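Local coordinates for N-acetyltransferase (Staphylococcus aureus subsp. aureus, PDB 4LUA), which probably transfers an acetyl group from acetyl-CoA to an amine of its substrate, as GNAT-family N-acetyltransferases do, at residues Leu136-Glu144 and Phe155-Asp163. Numbering follows the deposited sequence.
Sequences LGFDILGFE and FDEHWLFYD
Two successive amides of the strand 139-144, those of Leu-141 and Gly-142, converge on one carbonyl of the strand 155-163: Trp-159 O takes Leu-141 N at 2.8 Å and Gly-142 N at 3.1 Å, both from the same face of its plane. This classic beta bulge shifts the antiparallel register by one residue, and Leu-141 CB lies 3.9 Å from Trp-159 CB. Within the same bulge, Trp-159 N bonds back to Gly-142 O from above the carbonyl plane. With its CG anti to the backbone N (chi1 -172°) and the chain extended, Glu-144 runs alongside the Trp-159 ring, its carboxylate nearly coplanar with the indole, and Glu-144 OE1 accepts Trp-159 NE1 at 2.9 Å through its anti lone pair. The hairpin of strands 139-150 and 153-163 forms the C-terminal part of the GNAT fold; its second strand lies between the first and strand 117-123, whose Thr-120 pairs with the backbone of Leu-160. On the face bearing Trp-159, the Phe-161 ring turns back over the partner strand, CG between the backbone N and carbonyl carbon (chi1 71°), and Asp-139 CB makes a CH-pi contact over one face of the ring. On the opposite face from Glu-144, Phe-143 sets CZ 3.5 Å from Asp-156 CB and meets the His-158 ring obliquely. Just after the Schellman motif at Gly-137 that ends helix 127-135, Tyr-162 CB sits over the centre of the Phe-138 ring, 3.7 Å from its centroid, while the tyrosine ring directs its edge toward the same phenyl group. A water joins Gly-137 O to Asp-163 N, 2.9 Å from the carbonyl oxygen.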
# COMPACT_ATOMS: atom_id res chain seq x y z
N LEU A 136 8.26 8.88 7.49
CA LEU A 136 7.61 9.68 6.44
C LEU A 136 6.58 10.66 6.99
O LEU A 136 5.95 11.39 6.21
CB LEU A 136 6.87 8.72 5.47
CG LEU A 136 7.89 7.88 4.69
CD1 LEU A 136 7.13 6.76 3.97
CD2 LEU A 136 8.68 8.71 3.69
N GLY A 137 6.47 10.72 8.30
CA GLY A 137 5.60 11.74 8.88
C GLY A 137 4.22 11.25 9.31
O GLY A 137 3.41 12.09 9.76
N PHE A 138 3.93 9.94 9.19
CA PHE A 138 2.67 9.42 9.73
C PHE A 138 2.73 9.33 11.25
O PHE A 138 3.81 9.02 11.82
CB PHE A 138 2.42 8.00 9.20
CG PHE A 138 1.94 7.96 7.77
CD1 PHE A 138 2.79 8.36 6.71
CD2 PHE A 138 0.63 7.58 7.45
CE1 PHE A 138 2.33 8.33 5.38
CE2 PHE A 138 0.16 7.54 6.10
CZ PHE A 138 1.05 7.94 5.07
N ASP A 139 1.59 9.56 11.90
CA ASP A 139 1.48 9.51 13.36
C ASP A 139 0.55 8.40 13.75
O ASP A 139 -0.31 7.96 12.98
CB ASP A 139 0.91 10.82 13.85
CG ASP A 139 1.96 11.96 13.81
OD1 ASP A 139 3.19 11.68 13.76
OD2 ASP A 139 1.55 13.13 13.87
N ILE A 140 0.68 7.92 14.99
CA ILE A 140 -0.19 6.85 15.44
C ILE A 140 -1.63 7.35 15.68
O ILE A 140 -1.87 8.43 16.26
CB ILE A 140 0.40 6.28 16.75
CG1 ILE A 140 -0.50 5.20 17.30
CG2 ILE A 140 0.39 7.35 17.78
CD1 ILE A 140 -0.35 3.89 16.49
N LEU A 141 -2.59 6.59 15.14
CA LEU A 141 -4.01 6.83 15.40
C LEU A 141 -4.38 5.90 16.52
O LEU A 141 -4.93 6.34 17.57
CB LEU A 141 -4.79 6.48 14.09
CG LEU A 141 -6.28 6.90 14.13
CD1 LEU A 141 -6.81 7.07 12.69
CD2 LEU A 141 -7.19 5.91 14.91
N GLY A 142 -4.14 4.62 16.33
CA GLY A 142 -4.57 3.71 17.38
C GLY A 142 -4.22 2.26 17.13
O GLY A 142 -3.34 1.97 16.29
N PHE A 143 -4.89 1.36 17.84
CA PHE A 143 -4.57 -0.08 17.82
C PHE A 143 -5.90 -0.79 17.81
O PHE A 143 -6.79 -0.57 18.69
CB PHE A 143 -3.76 -0.47 19.08
CG PHE A 143 -3.57 -1.97 19.26
CD1 PHE A 143 -2.53 -2.63 18.58
CD2 PHE A 143 -4.36 -2.69 20.12
CE1 PHE A 143 -2.34 -4.03 18.76
CE2 PHE A 143 -4.21 -4.08 20.30
CZ PHE A 143 -3.18 -4.74 19.61
N GLU A 144 -6.10 -1.62 16.79
CA GLU A 144 -7.35 -2.34 16.65
C GLU A 144 -7.10 -3.87 16.78
O GLU A 144 -6.29 -4.43 16.05
CB GLU A 144 -7.93 -2.04 15.29
CG GLU A 144 -9.35 -2.64 15.18
CD GLU A 144 -9.97 -2.48 13.79
OE1 GLU A 144 -9.37 -1.85 12.89
OE2 GLU A 144 -11.07 -3.03 13.57
N PHE A 155 -5.11 -10.86 12.71
CA PHE A 155 -4.03 -10.03 13.24
C PHE A 155 -4.56 -8.75 13.83
O PHE A 155 -5.52 -8.13 13.30
CB PHE A 155 -3.01 -9.68 12.14
CG PHE A 155 -2.19 -10.88 11.68
CD1 PHE A 155 -2.69 -11.73 10.72
CD2 PHE A 155 -0.94 -11.12 12.20
CE1 PHE A 155 -1.94 -12.86 10.30
CE2 PHE A 155 -0.19 -12.21 11.77
CZ PHE A 155 -0.69 -13.07 10.82
N ASP A 156 -3.91 -8.33 14.92
CA ASP A 156 -4.13 -6.97 15.43
C ASP A 156 -3.32 -5.98 14.58
O ASP A 156 -2.29 -6.32 14.01
CB ASP A 156 -3.58 -6.87 16.86
CG ASP A 156 -4.20 -7.85 17.81
OD1 ASP A 156 -5.33 -8.34 17.55
OD2 ASP A 156 -3.51 -8.16 18.84
N GLU A 157 -3.81 -4.75 14.44
CA GLU A 157 -3.10 -3.75 13.65
C GLU A 157 -3.00 -2.42 14.35
O GLU A 157 -3.94 -2.01 15.08
CB GLU A 157 -3.82 -3.51 12.34
CG GLU A 157 -3.75 -4.72 11.41
CD GLU A 157 -4.27 -4.43 10.09
OE1 GLU A 157 -5.49 -4.09 9.95
OE2 GLU A 157 -3.47 -4.51 9.14
N HIS A 158 -1.90 -1.73 14.08
CA HIS A 158 -1.80 -0.30 14.38
C HIS A 158 -2.38 0.47 13.20
O HIS A 158 -2.22 0.09 12.03
CB HIS A 158 -0.37 0.18 14.62
CG HIS A 158 0.20 -0.34 15.90
ND1 HIS A 158 1.20 -1.29 15.93
CD2 HIS A 158 -0.15 -0.11 17.18
CE1 HIS A 158 1.47 -1.60 17.19
NE2 HIS A 158 0.63 -0.94 17.97
N TRP A 159 -3.07 1.58 13.50
CA TRP A 159 -3.51 2.47 12.45
C TRP A 159 -2.70 3.75 12.59
O TRP A 159 -2.51 4.26 13.68
CB TRP A 159 -5.00 2.84 12.71
CG TRP A 159 -5.90 1.74 12.25
CD1 TRP A 159 -6.46 0.71 13.01
CD2 TRP A 159 -6.32 1.54 10.89
NE1 TRP A 159 -7.23 -0.09 12.18
CE2 TRP A 159 -7.15 0.38 10.88
CE3 TRP A 159 -6.09 2.22 9.69
CZ2 TRP A 159 -7.75 -0.10 9.69
CZ3 TRP A 159 -6.69 1.75 8.52
CH2 TRP A 159 -7.51 0.59 8.55
N LEU A 160 -2.18 4.26 11.46
CA LEU A 160 -1.44 5.52 11.44
C LEU A 160 -2.11 6.44 10.44
O LEU A 160 -2.76 5.97 9.51
CB LEU A 160 0.01 5.24 10.94
CG LEU A 160 0.95 4.60 12.00
CD1 LEU A 160 0.63 3.11 12.20
CD2 LEU A 160 2.45 4.73 11.51
N PHE A 161 -1.87 7.73 10.59
CA PHE A 161 -2.45 8.69 9.66
C PHE A 161 -1.41 9.73 9.29
O PHE A 161 -0.48 10.03 10.06
CB PHE A 161 -3.68 9.39 10.27
CG PHE A 161 -3.34 10.36 11.37
CD1 PHE A 161 -3.04 11.70 11.10
CD2 PHE A 161 -3.31 9.91 12.69
CE1 PHE A 161 -2.70 12.61 12.15
CE2 PHE A 161 -2.99 10.81 13.75
CZ PHE A 161 -2.69 12.14 13.47
N TYR A 162 -1.64 10.38 8.13
CA TYR A 162 -0.84 11.54 7.75
C TYR A 162 -1.82 12.69 7.57
O TYR A 162 -2.79 12.60 6.78
CB TYR A 162 -0.10 11.25 6.41
CG TYR A 162 0.85 12.35 6.03
CD1 TYR A 162 0.39 13.50 5.44
CD2 TYR A 162 2.23 12.19 6.21
CE1 TYR A 162 1.27 14.52 5.11
CE2 TYR A 162 3.12 13.20 5.88
CZ TYR A 162 2.62 14.36 5.33
OH TYR A 162 3.47 15.42 4.97
N ASP A 163 -1.47 13.78 8.24
CA ASP A 163 -2.28 14.98 8.32
C ASP A 163 -2.07 15.80 7.07
O ASP A 163 -1.05 16.52 6.98
CB ASP A 163 -1.86 15.80 9.55
CG ASP A 163 -2.66 17.06 9.71
OD1 ASP A 163 -2.51 17.69 10.78
OD2 ASP A 163 -3.43 17.44 8.79
O HOH W 1 0.94 13.56 9.94